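PDB 3IBW: GTP pyrophosphokinase from Chlorobaculum tepidum, which catalyses pyrophosphate transfer from ATP to GTP, making the alarmone pppGpp, and carries an ACT domain, the fragment here, that probably serves regulation. Local coordinates for the interface of chains A and B. Numbering follows the deposited sequence. Chains: chain A/B, GTP pyrophosphokinase.

The interface of chains A and B. Residues chain A 33-34; chain B 14, 39-41.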
# COMPACT_ATOMS: atom_id res chain seq x y z
N ILE A 33 1.81 -6.30 7.69
CA ILE A 33 2.19 -6.25 6.28
C ILE A 33 3.71 -6.31 6.15
O ILE A 33 4.42 -5.57 6.83
CB ILE A 33 1.65 -4.96 5.61
CG1 ILE A 33 0.11 -4.97 5.64
CG2 ILE A 33 2.16 -4.86 4.17
CD1 ILE A 33 -0.51 -3.60 5.39
N ARG A 34 4.19 -7.20 5.28
CA ARG A 34 5.62 -7.33 5.05
C ARG A 34 6.07 -6.66 3.77
O ARG A 34 7.08 -5.95 3.76
CB ARG A 34 6.02 -8.81 5.02
CG ARG A 34 5.58 -9.57 6.25
CD ARG A 34 5.66 -8.69 7.49
NE ARG A 34 7.03 -8.50 7.96
CZ ARG A 34 7.40 -7.49 8.75
NH1 ARG A 34 6.52 -6.59 9.14
NH2 ARG A 34 8.67 -7.40 9.13
N ASP B 14 10.33 -0.50 11.51
CA ASP B 14 9.12 -1.31 11.37
C ASP B 14 8.58 -1.71 12.73
O ASP B 14 8.75 -2.84 13.17
CB ASP B 14 9.44 -2.55 10.53
CG ASP B 14 8.24 -3.47 10.38
OD1 ASP B 14 7.11 -2.97 10.33
OD2 ASP B 14 8.44 -4.70 10.30
N ASN B 39 8.64 -2.41 1.69
CA ASN B 39 9.19 -3.60 2.32
C ASN B 39 9.47 -3.32 3.79
O ASN B 39 9.96 -2.24 4.13
CB ASN B 39 10.49 -4.05 1.64
CG ASN B 39 10.29 -4.50 0.20
OD1 ASN B 39 10.50 -3.73 -0.74
ND2 ASN B 39 9.85 -5.74 0.03
N ALA B 40 9.15 -4.27 4.65
CA ALA B 40 9.40 -4.12 6.08
C ALA B 40 10.02 -5.43 6.57
O ALA B 40 9.32 -6.42 6.76
CB ALA B 40 8.11 -3.85 6.83
N LYS B 41 11.33 -5.41 6.77
CA LYS B 41 12.05 -6.59 7.21
C LYS B 41 13.16 -6.23 8.17
O LYS B 41 13.73 -5.14 8.09
CB LYS B 41 12.66 -7.33 6.01
CG LYS B 41 13.71 -6.51 5.24
CD LYS B 41 14.67 -7.41 4.48
CE LYS B 41 15.37 -6.66 3.36
NZ LYS B 41 16.19 -7.55 2.49
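A:Arg34 meets B:Ala40 and B:Asp14 at one end of a two-fold symmetric, edge-to-edge seam, where strand 32-41 of each ACT domain runs antiparallel to its twin and extends the sheet from one chain into the other. Such side-by-side pairing is familiar in ACT domains, although the structure alone does not show that this dimer forms in the full-length enzyme. A backbone rung joins the strands here: B:Ala40 N donates to A:Arg34 O at 2.8 Å. Alanine suits this position because its side chain is small enough for the guanidinium to lie alongside the strand, with B:Ala40 CB 3.9 Å from A:Arg34 NH1. Bends at chi2 (-36°) and chi3 (-76°) fold the arginine chain back, bringing its head to the partner strand. The terminal nitrogens then grip B:Asp14 end-on, with both donating to the same carboxylate oxygen: A:Arg34 NH1 reaches B:Asp14 OD2 at 2.9 Å, in a salt bridge, and A:Arg34 NH2 donates to the same oxygen at 2.9 Å. That oxygen sits at the guanidinium edge, close to its plane; NH1 meets it on the syn side, while NH2 comes nearly along its C-O axis. The two planar groups are turned 31° from each other. Aspartate is apt here, since its short side chain carries the charge from a loop to the strand edge. B:Ala40 O lies over the guanidinium face, 2.6 Å from A:Arg34 NH2, a tight and probably strained approach that is not a hydrogen bond, since the N-H bonds point away; attraction between carbonyl and cation may offset part of the strain. Within chain A, a weak hydrogen bond of 3.3 Å from A:Arg34 NH1 to A:Ile33 O may steady the curled head. An alanine in place of A:Arg34 would probably leave the B:Asp14 carboxylate without its cationic mate and open a gap beside B:Ala40.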